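Local coordinates for diaminopimelate decarboxylase (Psychromonas ingrahamii, PDB 4XG1), which probably catalyses the pyridoxal 5'-phosphate-dependent decarboxylation of meso-diaminopimelate to L-lysine, the last step of lysine biosynthesis, at residues 120-125 and 146-151; 275-280 and 374-379; 306-311 and 350-355. All coordinates share one frame; numbering follows the deposited sequence.

Contact 1: 120-125 and 146-151; sequences IMCFNV and PISIRI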
ATOM      1  N   ILE B 120      24.605  -2.863 -15.921  1.00 31.06           N
ATOM      2  CA  ILE B 120      23.915  -1.559 -15.890  1.00 28.28           C
ATOM      3  C   ILE B 120      24.899  -0.419 -15.924  1.00 25.52           C
ATOM      4  O   ILE B 120      26.041  -0.596 -15.556  1.00 23.19           O
ATOM      5  CB  ILE B 120      23.004  -1.381 -14.666  1.00 28.52           C
ATOM      6  CG1 ILE B 120      23.778  -1.531 -13.365  1.00 30.60           C
ATOM      7  CG2 ILE B 120      21.887  -2.411 -14.694  1.00 29.30           C
ATOM      8  CD1 ILE B 120      23.095  -0.831 -12.211  1.00 32.37           C
ATOM      9  N   MET B 121      24.413   0.746 -16.339  1.00 24.48           N
ATOM     10  CA  MET B 121      25.183   1.974 -16.382  1.00 25.44           C
ATOM     11  C   MET B 121      25.810   2.410 -15.042  1.00 26.87           C
ATOM     12  O   MET B 121      26.968   2.788 -15.027  1.00 26.99           O
ATOM     13  CB  MET B 121      24.319   3.124 -16.879  1.00 25.70           C
ATOM     14  CG  MET B 121      25.081   4.404 -17.151  1.00 26.90           C
ATOM     15  SD  MET B 121      24.018   5.678 -17.886  1.00 31.20           S
ATOM     16  CE  MET B 121      23.859   5.067 -19.539  1.00 35.62           C
ATOM     17  N   CYS B 122      25.064   2.390 -13.937  1.00 26.28           N
ATOM     18  CA  CYS B 122      25.541   3.055 -12.715  1.00 25.41           C
ATOM     19  C   CYS B 122      24.721   2.679 -11.479  1.00 23.54           C
ATOM     20  O   CYS B 122      23.521   2.515 -11.560  1.00 23.14           O
ATOM     21  CB  CYS B 122      25.508   4.591 -12.926  1.00 25.17           C
ATOM     22  SG  CYS B 122      26.571   5.536 -11.840  1.00 25.96           S
ATOM     23  N   PHE B 123      25.393   2.574 -10.348  1.00 22.78           N
ATOM     24  CA  PHE B 123      24.776   2.426  -9.049  1.00 22.60           C
ATOM     25  C   PHE B 123      24.815   3.775  -8.348  1.00 21.62           C
ATOM     26  O   PHE B 123      25.874   4.300  -8.123  1.00 24.38           O
ATOM     27  CB  PHE B 123      25.538   1.431  -8.195  1.00 23.93           C
ATOM     28  CG  PHE B 123      25.459   0.016  -8.682  1.00 28.37           C
ATOM     29  CD1 PHE B 123      26.286  -0.429  -9.718  1.00 31.86           C
ATOM     30  CD2 PHE B 123      24.565  -0.885  -8.109  1.00 29.70           C
ATOM     31  CE1 PHE B 123      26.219  -1.735 -10.173  1.00 31.39           C
ATOM     32  CE2 PHE B 123      24.494  -2.194  -8.554  1.00 30.94           C
ATOM     33  CZ  PHE B 123      25.316  -2.617  -9.593  1.00 33.57           C
ATOM     34  N   ASN B 124      23.667   4.352  -8.030  1.00 21.53           N
ATOM     35  CA  ASN B 124      23.608   5.575  -7.255  1.00 19.63           C
ATOM     36  C   ASN B 124      23.665   5.205  -5.783  1.00 18.59           C
ATOM     37  O   ASN B 124      22.664   4.792  -5.206  1.00 19.38           O
ATOM     38  CB  ASN B 124      22.329   6.334  -7.580  1.00 20.65           C
ATOM     39  CG  ASN B 124      22.326   6.884  -8.993  1.00 22.49           C
ATOM     40  OD1 ASN B 124      23.394   7.123  -9.571  1.00 27.14           O
ATOM     41  ND2 ASN B 124      21.137   7.075  -9.577  1.00 22.49           N
ATOM     42  N   VAL B 125      24.845   5.353  -5.178  1.00 17.56           N
ATOM     43  CA  VAL B 125      25.114   4.879  -3.817  1.00 16.22           C
ATOM     44  C   VAL B 125      24.693   5.888  -2.740  1.00 15.35           C
ATOM     45  O   VAL B 125      24.902   7.100  -2.879  1.00 14.23           O
ATOM     46  CB  VAL B 125      26.614   4.542  -3.620  1.00 16.69           C
ATOM     47  CG1 VAL B 125      26.925   4.110  -2.191  1.00 16.65           C
ATOM     48  CG2 VAL B 125      27.038   3.455  -4.576  1.00 17.23           C
ATOM     49  N   PRO B 146      30.238   0.401 -11.764  1.00 23.35           N
ATOM     50  CA  PRO B 146      30.175   1.831 -11.995  1.00 24.13           C
ATOM     51  C   PRO B 146      29.312   2.494 -10.944  1.00 28.09           C
ATOM     52  O   PRO B 146      28.254   1.974 -10.618  1.00 30.61           O
ATOM     53  CB  PRO B 146      29.519   1.959 -13.384  1.00 23.30           C
ATOM     54  CG  PRO B 146      28.766   0.713 -13.566  1.00 23.19           C
ATOM     55  CD  PRO B 146      29.458  -0.353 -12.757  1.00 23.47           C
ATOM     56  N   ILE B 147      29.742   3.633 -10.413  1.00 29.69           N
ATOM     57  CA  ILE B 147      29.050   4.228  -9.263  1.00 29.07           C
ATOM     58  C   ILE B 147      29.018   5.742  -9.260  1.00 28.03           C
ATOM     59  O   ILE B 147      29.971   6.380  -9.710  1.00 34.61           O
ATOM     60  CB  ILE B 147      29.633   3.756  -7.941  1.00 30.42           C
ATOM     61  CG1 ILE B 147      31.016   4.361  -7.704  1.00 34.62           C
ATOM     62  CG2 ILE B 147      29.697   2.250  -7.851  1.00 31.01           C
ATOM     63  CD1 ILE B 147      30.995   5.486  -6.690  1.00 36.31           C
ATOM     64  N   SER B 148      27.888   6.302  -8.836  1.00 24.06           N
ATOM     65  CA  SER B 148      27.811   7.670  -8.378  1.00 22.09           C
ATOM     66  C   SER B 148      27.523   7.636  -6.902  1.00 22.43           C
ATOM     67  O   SER B 148      27.170   6.600  -6.337  1.00 21.32           O
ATOM     68  CB  SER B 148      26.720   8.465  -9.038  1.00 21.75           C
ATOM     69  OG  SER B 148      26.674   8.242 -10.425  1.00 26.89           O
ATOM     70  N   ILE B 149      27.670   8.789  -6.269  1.00 21.80           N
ATOM     71  CA  ILE B 149      27.243   8.942  -4.914  1.00 20.30           C
ATOM     72  C   ILE B 149      26.065   9.850  -4.965  1.00 18.56           C
ATOM     73  O   ILE B 149      26.079  10.859  -5.665  1.00 19.37           O
ATOM     74  CB  ILE B 149      28.307   9.578  -4.034  1.00 21.96           C
ATOM     75  CG1 ILE B 149      29.665   8.860  -4.190  1.00 21.95           C
ATOM     76  CG2 ILE B 149      27.873   9.559  -2.558  1.00 21.52           C
ATOM     77  CD1 ILE B 149      29.730   7.523  -3.509  1.00 20.54           C
ATOM     78  N   ARG B 150      25.018   9.468  -4.251  1.00 17.85           N
ATOM     79  CA  ARG B 150      23.878  10.358  -4.048  1.00 17.65           C
ATOM     80  C   ARG B 150      24.256  11.392  -2.962  1.00 17.50           C
ATOM     81  O   ARG B 150      24.511  11.038  -1.791  1.00 18.02           O
ATOM     82  CB  ARG B 150      22.630   9.596  -3.622  1.00 17.00           C
ATOM     83  CG  ARG B 150      21.387  10.475  -3.589  1.00 17.09           C
ATOM     84  CD  ARG B 150      20.173   9.702  -3.090  1.00 16.59           C
ATOM     85  NE  ARG B 150      19.019  10.559  -2.996  1.00 16.53           N
ATOM     86  CZ  ARG B 150      17.794  10.147  -2.742  1.00 15.75           C
ATOM     87  NH1 ARG B 150      17.530   8.872  -2.599  1.00 15.70           N
ATOM     88  NH2 ARG B 150      16.827  11.036  -2.649  1.00 16.80           N
ATOM     89  N   ILE B 151      24.267  12.649  -3.379  1.00 15.39           N
ATOM     90  CA  ILE B 151      24.722  13.725  -2.580  1.00 15.23           C
ATOM     91  C   ILE B 151      23.562  14.605  -2.209  1.00 14.71           C
ATOM     92  O   ILE B 151      22.643  14.822  -2.991  1.00 14.85           O
ATOM     93  CB  ILE B 151      25.721  14.600  -3.370  1.00 16.20           C
ATOM     94  CG1 ILE B 151      26.968  13.809  -3.697  1.00 15.76           C
ATOM     95  CG2 ILE B 151      26.084  15.876  -2.603  1.00 17.02           C
ATOM     96  CD1 ILE B 151      27.634  13.215  -2.480  1.00 15.97           C
TER

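Contact 2: 275-280 and 374-379; sequences PGRAIM and GAYGST. With LLP ((2S)-2-amino-6-[[3-hydroxy-2-methyl-5-(phosphonooxymethyl)pyridin-4-yl]methylideneamino]hexanoic acid), chain T.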
ATOM      1  N   PRO B 275      12.911  11.514 -14.141  1.00 13.13           N
ATOM      2  CA  PRO B 275      11.548  11.869 -13.825  1.00 12.47           C
ATOM      3  C   PRO B 275      10.586  10.648 -13.742  1.00 12.07           C
ATOM      4  O   PRO B 275      10.698   9.717 -14.524  1.00 11.17           O
ATOM      5  CB  PRO B 275      11.156  12.766 -15.005  1.00 12.26           C
ATOM      6  CG  PRO B 275      11.949  12.221 -16.133  1.00 12.27           C
ATOM      7  CD  PRO B 275      13.259  11.870 -15.523  1.00 12.82           C
ATOM      8  N   GLY B 276       9.593  10.731 -12.863  1.00 11.70           N
ATOM      9  CA  GLY B 276       8.514   9.738 -12.797  1.00 11.09           C
ATOM     10  C   GLY B 276       7.146  10.363 -12.923  1.00 10.55           C
ATOM     11  O   GLY B 276       6.495  10.286 -13.979  1.00 10.32           O
ATOM     12  N   ARG B 277       6.743  11.042 -11.857  1.00 10.03           N
ATOM     13  CA  ARG B 277       5.458  11.733 -11.815  1.00  9.88           C
ATOM     14  C   ARG B 277       5.182  12.623 -13.034  1.00 10.68           C
ATOM     15  O   ARG B 277       4.105  12.586 -13.597  1.00 10.19           O
ATOM     16  CB  ARG B 277       5.376  12.562 -10.546  1.00  9.33           C
ATOM     17  CG  ARG B 277       4.023  13.170 -10.272  1.00  8.97           C
ATOM     18  CD  ARG B 277       4.019  14.159  -9.108  1.00  8.88           C
ATOM     19  NE  ARG B 277       4.834  13.786  -7.980  1.00  8.49           N
ATOM     20  CZ  ARG B 277       4.458  13.067  -6.927  1.00  8.59           C
ATOM     21  NH1 ARG B 277       3.251  12.561  -6.792  1.00  8.35           N
ATOM     22  NH2 ARG B 277       5.364  12.814  -5.987  1.00  8.83           N
ATOM     23  N   ALA B 278       6.163  13.430 -13.429  1.00 12.49           N
ATOM     24  CA  ALA B 278       5.971  14.417 -14.489  1.00 13.81           C
ATOM     25  C   ALA B 278       5.651  13.737 -15.807  1.00 14.68           C
ATOM     26  O   ALA B 278       4.895  14.264 -16.628  1.00 13.61           O
ATOM     27  CB  ALA B 278       7.196  15.266 -14.638  1.00 14.35           C
ATOM     28  N   ILE B 279       6.157  12.524 -15.975  1.00 15.85           N
ATOM     29  CA  ILE B 279       5.788  11.750 -17.155  1.00 17.28           C
ATOM     30  C   ILE B 279       4.441  11.065 -17.030  1.00 16.14           C
ATOM     31  O   ILE B 279       3.650  11.097 -17.954  1.00 20.55           O
ATOM     32  CB  ILE B 279       6.875  10.744 -17.526  1.00 18.43           C
ATOM     33  CG1 ILE B 279       8.102  11.510 -17.993  1.00 16.92           C
ATOM     34  CG2 ILE B 279       6.390   9.803 -18.624  1.00 19.63           C
ATOM     35  CD1 ILE B 279       9.309  10.633 -18.193  1.00 16.63           C
ATOM     36  N   MET B 280       4.150  10.446 -15.906  1.00 15.56           N
ATOM     37  CA  MET B 280       2.980   9.526 -15.837  1.00 13.99           C
ATOM     38  C   MET B 280       1.744  10.043 -15.153  1.00 12.88           C
ATOM     39  O   MET B 280       0.655   9.552 -15.437  1.00 12.01           O
ATOM     40  CB  MET B 280       3.386   8.235 -15.149  1.00 13.42           C
ATOM     41  CG  MET B 280       4.356   7.393 -15.945  1.00 13.23           C
ATOM     42  SD  MET B 280       3.703   6.803 -17.503  1.00 13.06           S
ATOM     43  CE  MET B 280       2.069   6.201 -17.070  1.00 12.38           C
ATOM     44  N   GLY B 374      -1.839   8.190 -12.822  1.00  9.35           N
ATOM     45  CA  GLY B 374      -0.902   7.388 -13.594  1.00  9.28           C
ATOM     46  C   GLY B 374       0.428   7.148 -12.885  1.00  9.19           C
ATOM     47  O   GLY B 374       1.207   6.288 -13.313  1.00  8.99           O
ATOM     48  N   ALA B 375       0.703   7.924 -11.836  1.00  8.69           N
ATOM     49  CA  ALA B 375       1.923   7.792 -11.067  1.00  8.17           C
ATOM     50  C   ALA B 375       1.591   7.510  -9.614  1.00  8.09           C
ATOM     51  O   ALA B 375       0.757   8.162  -9.020  1.00  7.65           O
ATOM     52  CB  ALA B 375       2.708   9.067 -11.154  1.00  8.13           C
ATOM     53  N   TYR B 376       2.241   6.498  -9.062  1.00  8.16           N
ATOM     54  CA  TYR B 376       2.032   6.121  -7.676  1.00  7.97           C
ATOM     55  C   TYR B 376       0.582   5.734  -7.428  1.00  7.87           C
ATOM     56  O   TYR B 376       0.034   5.968  -6.335  1.00  7.90           O
ATOM     57  CB  TYR B 376       2.529   7.233  -6.762  1.00  7.63           C
ATOM     58  CG  TYR B 376       3.941   7.608  -7.133  1.00  7.58           C
ATOM     59  CD1 TYR B 376       4.998   6.749  -6.845  1.00  7.79           C
ATOM     60  CD2 TYR B 376       4.226   8.768  -7.805  1.00  7.66           C
ATOM     61  CE1 TYR B 376       6.298   7.071  -7.189  1.00  7.78           C
ATOM     62  CE2 TYR B 376       5.538   9.092  -8.182  1.00  7.48           C
ATOM     63  CZ  TYR B 376       6.545   8.241  -7.879  1.00  7.54           C
ATOM     64  OH  TYR B 376       7.819   8.519  -8.228  1.00  7.94           O
ATOM     65  N   GLY B 377      -0.002   5.099  -8.441  1.00  7.64           N
ATOM     66  CA  GLY B 377      -1.380   4.614  -8.386  1.00  7.69           C
ATOM     67  C   GLY B 377      -1.371   3.112  -8.223  1.00  7.91           C
ATOM     68  O   GLY B 377      -1.387   2.577  -7.079  1.00  8.25           O
ATOM     69  N   SER B 378      -1.290   2.411  -9.343  1.00  7.46           N
ATOM     70  CA  SER B 378      -1.244   0.975  -9.283  1.00  7.22           C
ATOM     71  C   SER B 378      -0.005   0.476  -8.596  1.00  6.56           C
ATOM     72  O   SER B 378      -0.054  -0.591  -7.999  1.00  6.53           O
ATOM     73  CB  SER B 378      -1.275   0.365 -10.662  1.00  7.46           C
ATOM     74  OG  SER B 378      -0.188   0.869 -11.363  1.00  8.33           O
ATOM     75  N   THR B 379       1.095   1.212  -8.650  1.00  6.08           N
ATOM     76  CA  THR B 379       2.315   0.742  -8.003  1.00  5.78           C
ATOM     77  C   THR B 379       2.197   0.631  -6.502  1.00  5.65           C
ATOM     78  O   THR B 379       2.944  -0.118  -5.889  1.00  5.46           O
ATOM     79  CB  THR B 379       3.572   1.573  -8.335  1.00  5.64           C
ATOM     80  OG1 THR B 379       3.394   2.953  -8.031  1.00  5.36           O
ATOM     81  CG2 THR B 379       3.916   1.399  -9.741  1.00  5.76           C
TER
HETATM   82  N1  LLP T 508      14.698   9.224  -8.350  1.00  9.41           N
HETATM   83  C2  LLP T 508      14.750   8.827  -7.073  1.00  9.06           C
HETATM   84  C2' LLP T 508      16.077   8.420  -6.484  1.00  9.02           C
HETATM   85  C3  LLP T 508      13.490   8.785  -6.308  1.00  9.09           C
HETATM   86  O3  LLP T 508      13.494   8.419  -5.006  1.00  9.55           O
HETATM   87  C4  LLP T 508      12.240   9.198  -6.956  1.00  8.87           C
HETATM   88  C4' LLP T 508      10.918   9.223  -6.255  1.00  9.12           C
HETATM   89  C5  LLP T 508      12.314   9.617  -8.370  1.00  8.42           C
HETATM   90  C6  LLP T 508      13.554   9.586  -8.992  1.00  9.07           C
HETATM   91  C5' LLP T 508      11.104  10.042  -9.157  1.00  7.86           C
HETATM   92  OP4 LLP T 508      10.474  11.139  -8.625  1.00  7.19           O
HETATM   93  P   LLP T 508       9.209  11.849  -9.305  1.00  7.64           P
HETATM   94  OP1 LLP T 508       8.276  10.694  -9.639  1.00  7.01           O
HETATM   95  OP2 LLP T 508       8.709  12.935  -8.324  1.00  6.90           O
HETATM   96  OP3 LLP T 508       9.722  12.694 -10.487  1.00  7.61           O
HETATM   97  N   LLP T 508       4.541   7.697  -3.391  1.00  8.90           N
HETATM   98  CA  LLP T 508       4.740   9.199  -3.499  1.00  9.03           C
HETATM   99  CB  LLP T 508       5.856   9.539  -4.481  1.00  9.14           C
HETATM  100  CG  LLP T 508       7.228   9.782  -3.882  1.00  9.21           C
HETATM  101  CD  LLP T 508       8.317   9.020  -4.604  1.00  9.07           C
HETATM  102  CE  LLP T 508       9.702   9.469  -4.103  1.00  9.33           C
HETATM  103  NZ  LLP T 508      10.897   8.984  -4.825  1.00  9.17           N
HETATM  104  C   LLP T 508       3.475   9.816  -4.047  1.00  8.89           C
HETATM  105  O   LLP T 508       2.540   9.129  -4.419  1.00  8.30           O
HETATM  106  OXT LLP T 508       3.332  11.022  -4.160  1.00  9.16           O

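Contact 3: 306-311 and 350-355; sequences AAMNDL and TGDFLG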
ATOM      1  N   ALA B 306     -14.006   1.587  -6.229  1.00 13.68           N
ATOM      2  CA  ALA B 306     -12.559   1.711  -6.014  1.00 12.46           C
ATOM      3  C   ALA B 306     -12.299   2.132  -4.566  1.00 11.90           C
ATOM      4  O   ALA B 306     -13.141   2.792  -3.961  1.00 12.75           O
ATOM      5  CB  ALA B 306     -11.964   2.712  -6.962  1.00 11.97           C
ATOM      6  N   ALA B 307     -11.126   1.792  -4.044  1.00 10.65           N
ATOM      7  CA  ALA B 307     -10.783   2.074  -2.676  1.00 10.20           C
ATOM      8  C   ALA B 307      -9.292   2.341  -2.491  1.00 10.12           C
ATOM      9  O   ALA B 307      -8.540   2.391  -3.452  1.00 10.30           O
ATOM     10  CB  ALA B 307     -11.225   0.913  -1.803  1.00 10.27           C
ATOM     11  N   MET B 308      -8.869   2.481  -1.242  1.00  9.79           N
ATOM     12  CA  MET B 308      -7.500   2.773  -0.906  1.00  9.99           C
ATOM     13  C   MET B 308      -6.540   1.679  -1.344  1.00  9.24           C
ATOM     14  O   MET B 308      -5.359   1.956  -1.556  1.00  8.83           O
ATOM     15  CB  MET B 308      -7.349   3.068   0.598  1.00 10.91           C
ATOM     16  CG  MET B 308      -7.531   1.840   1.454  1.00 12.34           C
ATOM     17  SD  MET B 308      -7.537   2.187   3.223  1.00 14.23           S
ATOM     18  CE  MET B 308      -5.782   2.222   3.452  1.00 14.68           C
ATOM     19  N   ASN B 309      -7.013   0.455  -1.497  1.00  8.66           N
ATOM     20  CA  ASN B 309      -6.145  -0.587  -2.066  1.00  8.68           C
ATOM     21  C   ASN B 309      -5.904  -0.413  -3.559  1.00  8.22           C
ATOM     22  O   ASN B 309      -4.927  -0.938  -4.089  1.00  8.67           O
ATOM     23  CB  ASN B 309      -6.683  -1.981  -1.851  1.00  8.54           C
ATOM     24  CG  ASN B 309      -7.838  -2.270  -2.771  1.00  8.94           C
ATOM     25  OD1 ASN B 309      -8.886  -1.594  -2.682  1.00  8.85           O
ATOM     26  ND2 ASN B 309      -7.660  -3.214  -3.685  1.00  8.82           N
ATOM     27  N   ASP B 310      -6.784   0.310  -4.239  1.00  7.79           N
ATOM     28  CA  ASP B 310      -6.569   0.631  -5.658  1.00  7.33           C
ATOM     29  C   ASP B 310      -5.734   1.906  -5.791  1.00  6.65           C
ATOM     30  O   ASP B 310      -4.842   1.986  -6.642  1.00  6.34           O
ATOM     31  CB  ASP B 310      -7.904   0.819  -6.295  1.00  7.60           C
ATOM     32  CG  ASP B 310      -8.769  -0.397  -6.198  1.00  7.69           C
ATOM     33  OD1 ASP B 310      -8.418  -1.432  -6.824  1.00  8.23           O
ATOM     34  OD2 ASP B 310      -9.865  -0.286  -5.616  1.00  7.79           O
ATOM     35  N   LEU B 311      -6.019   2.884  -4.910  1.00  6.03           N
ATOM     36  CA  LEU B 311      -5.350   4.175  -4.934  1.00  5.84           C
ATOM     37  C   LEU B 311      -5.184   4.679  -3.553  1.00  5.87           C
ATOM     38  O   LEU B 311      -6.159   5.094  -2.888  1.00  5.63           O
ATOM     39  CB  LEU B 311      -6.168   5.199  -5.729  1.00  5.66           C
ATOM     40  CG  LEU B 311      -5.625   6.629  -5.780  1.00  5.57           C
ATOM     41  CD1 LEU B 311      -4.384   6.717  -6.637  1.00  5.55           C
ATOM     42  CD2 LEU B 311      -6.660   7.561  -6.359  1.00  5.65           C
ATOM     43  N   THR B 350     -12.272   4.261   8.040  1.00 20.73           N
ATOM     44  CA  THR B 350     -12.600   5.647   7.726  1.00 23.70           C
ATOM     45  C   THR B 350     -11.537   6.257   6.816  1.00 22.93           C
ATOM     46  O   THR B 350     -11.838   7.140   6.031  1.00 22.05           O
ATOM     47  CB  THR B 350     -12.712   6.507   8.979  1.00 26.58           C
ATOM     48  OG1 THR B 350     -11.499   6.384   9.732  1.00 27.77           O
ATOM     49  CG2 THR B 350     -13.867   6.032   9.864  1.00 29.46           C
ATOM     50  N   GLY B 351     -10.300   5.764   6.926  1.00 21.13           N
ATOM     51  CA  GLY B 351      -9.236   6.172   6.035  1.00 19.85           C
ATOM     52  C   GLY B 351      -9.475   5.817   4.571  1.00 18.48           C
ATOM     53  O   GLY B 351      -8.814   6.369   3.669  1.00 18.39           O
ATOM     54  N   ASP B 352     -10.394   4.903   4.299  1.00 15.74           N
ATOM     55  CA  ASP B 352     -10.631   4.548   2.901  1.00 14.69           C
ATOM     56  C   ASP B 352     -11.504   5.572   2.221  1.00 13.61           C
ATOM     57  O   ASP B 352     -12.718   5.409   2.165  1.00 13.61           O
ATOM     58  CB  ASP B 352     -11.237   3.159   2.718  1.00 13.94           C
ATOM     59  CG  ASP B 352     -11.676   2.909   1.285  1.00 14.17           C
ATOM     60  OD1 ASP B 352     -10.959   3.353   0.361  1.00 14.31           O
ATOM     61  OD2 ASP B 352     -12.762   2.318   1.078  1.00 14.05           O
ATOM     62  N   PHE B 353     -10.871   6.580   1.648  1.00 13.17           N
ATOM     63  CA  PHE B 353     -11.567   7.556   0.820  1.00 13.70           C
ATOM     64  C   PHE B 353     -10.737   7.904  -0.410  1.00 14.97           C
ATOM     65  O   PHE B 353      -9.532   7.692  -0.450  1.00 14.07           O
ATOM     66  CB  PHE B 353     -11.854   8.823   1.627  1.00 13.12           C
ATOM     67  CG  PHE B 353     -10.628   9.605   2.001  1.00 12.64           C
ATOM     68  CD1 PHE B 353      -9.953   9.349   3.181  1.00 12.54           C
ATOM     69  CD2 PHE B 353     -10.139  10.608   1.162  1.00 13.10           C
ATOM     70  CE1 PHE B 353      -8.790  10.081   3.514  1.00 12.76           C
ATOM     71  CE2 PHE B 353      -8.986  11.339   1.497  1.00 12.89           C
ATOM     72  CZ  PHE B 353      -8.319  11.074   2.676  1.00 12.19           C
ATOM     73  N   LEU B 354     -11.404   8.433  -1.420  1.00 17.08           N
ATOM     74  CA  LEU B 354     -10.739   8.889  -2.622  1.00 18.65           C
ATOM     75  C   LEU B 354     -10.730  10.405  -2.752  1.00 21.03           C
ATOM     76  O   LEU B 354      -9.834  10.976  -3.400  1.00 21.01           O
ATOM     77  CB  LEU B 354     -11.408   8.294  -3.825  1.00 18.43           C
ATOM     78  CG  LEU B 354     -11.378   6.777  -3.820  1.00 19.46           C
ATOM     79  CD1 LEU B 354     -12.168   6.345  -5.015  1.00 20.85           C
ATOM     80  CD2 LEU B 354      -9.968   6.196  -3.911  1.00 19.19           C
ATOM     81  N   GLY B 355     -11.713  11.053  -2.146  1.00 22.43           N
ATOM     82  CA  GLY B 355     -11.767  12.505  -2.175  1.00 24.81           C
ATOM     83  C   GLY B 355     -12.820  13.002  -1.212  1.00 24.36           C
ATOM     84  O   GLY B 355     -13.800  12.321  -0.968  1.00 22.03           O
TER
HETATM   85  O   HOH W   1      -6.723   6.572  -0.709  1.00  4.19           O

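Contact 1: 120-125 and 146-151
The ring of Phe-123 turns an edge to Pro-146, whose carbonyl O lies near the ring plane, 3.2 Å from Phe-123 CD1. One face of the ring is covered by Ile-120 of the same segment, its CD1 standing over the ring centre. Phe-123 CG is anti to the carbonyl carbon (chi1 -68°), which swings the ring out from the strand and slightly back, leaving its edge at Pro-146 O.

The same carbonyl serves the backbone pairing. Strands 122-125 and 146-151 run parallel, and the first bond goes from Phe-123 N to Pro-146 O at 2.9 Å. Ser-148 N then returns to Phe-123 O, Val-125 N reaches Ser-148 O, and Arg-150 N closes the series on Val-125 O at 2.7 Å, nearly straight at 170°. Proline has no N-H to donate, but this pairing uses only its carbonyl, and its ring packs against the turn at 120-121, Pro-146 CG lying 3.1 Å from Met-121 O.

On the Phe-123 side, beta-branched Val-125 and Ile-149, both buried, meet at Val-125 CB and Ile-149 CD1, 4.3 Å apart. The other face carries small or polar groups. Cys-122 SG touches Ser-148 OG at 3.1 Å, and Asn-124 OD1 stays 3.6 Å from Ser-148 OG. Arg-150, extended from CG to NE, carries its guanidinium away to a salt bridge with Glu-126.

This is the strand pair of a beta-alpha-beta unit in the TIM barrel. Helix 128-140 packs on Phe-123 and Val-125 through Ile-134, while strands 100-102 and 192-198 continue the parallel sheet beyond either partner.

Contact 2: 275-280 and 374-379
Arg-277 and Tyr-376 meet beside the pyridoxal phosphate-lysine adduct LLP, where the N terminus of helix 277-280, in the TIM-barrel domain, faces the loop 374-379.

Hydrogen bonds here run to the ligand. Gly-276, at the N-cap, gives its N to OP3 of LLP, and Arg-277 N gives to OP1 at 2.7 Å, so the phosphate sits at the helix start, where the dipole would favour its charge. Tyr-376 OH donates to the same OP1, 2.6 Å away and in the plane of the ring. Glycine suits position 276, since a beta carbon there would collide with OP1. At the lysine end, Arg-277 NH1 and NH2 both reach OXT, in the guanidinium plane, the nearer being NH1 at 3.1 Å; Ser-203 and Tyr-245 take further N-H groups.

The phenol ring lies over one face of the guanidinium, Tyr-376 CE2 standing 4.2 Å above the plane of the Arg-277 group and offset to its rim. LLP CB stands over the centre of the Tyr-376 ring. With CG anti to the carbonyl carbon (chi1 -52°), the ring runs alongside the lysine chain of LLP, which puts OH at the phosphate.

Away from the ligand the packing is small and apolar. Ala-375 CB rests 3.9 Å from Arg-277 CA and 4.1 Å from Met-280 CB. Gly-374 has no beta carbon to strike Met-280 O, and its CA makes a CA-H...O contact with that oxygen at 3.2 Å.

Contact 3: 306-311 and 350-355
Met-308 and Asp-352 are brought together by their first torsions, where the loop between strand 300-304 and helix 313-317 meets the start of strand 353-361, in the mixed beta sheet outside the TIM barrel. Asp-352, centre of an inverse gamma turn, holds CG anti to its backbone N (chi1 171°), sending the carboxylate to the 306-311 turn. Met-308 keeps CG between its N and carbonyl carbon (chi1 71°), which sends the chain obliquely across the aspartate, SD 3.9 Å from Asp-352 CB.

Met-308 N donates to Asp-352 OD1 at 2.8 Å, from above the carboxylate plane. Asp-352 OD1 also lies 3.3 Å from Ala-307 CB, a close approach that the small methyl allows. OD2 turns to Ile-347 N and to Lys-171 of the second subunit. An alanine in place of Asp-352 would probably leave Met-308 N and Ile-347 N without this acceptor and that lysine without this charge.

Ala-307 N braces the turn by donating to Asp-310 OD2, which also makes a salt bridge with Arg-387.

Leu-354, with Gly-355 in a classic beta bulge opposite Ile-343, lays CD1 on Ala-306 CB at 4.1 Å and CD2 on Leu-311 CB. Beside it a water donates to Phe-353 O and, at 2.7 Å, to Leu-311 O.

Overall arrangement
From the N terminus, contact 1 comes first: 120-125 and 146-151 close a short loop, mostly helix 128-140, within the TIM barrel. It is complete before contact 2 opens at 275-280, where the barrel domain gives way to the strands that follow. Contact 2 closes only at 374-379, about ninety residues later, and joins the barrel domain to the loop after strand 367-371. Within that long excursion contact 3 opens and closes, tying the loop after strand 300-304 to the turn leading into strand 353-361 of the mixed sheet. Contacts 2 and 3 touch, Gly-377 CA lying 4.1 Å from Leu-311 CD1, and both reach the second subunit. Contact 1 is remote, its centre about 36 Å from that of contact 3.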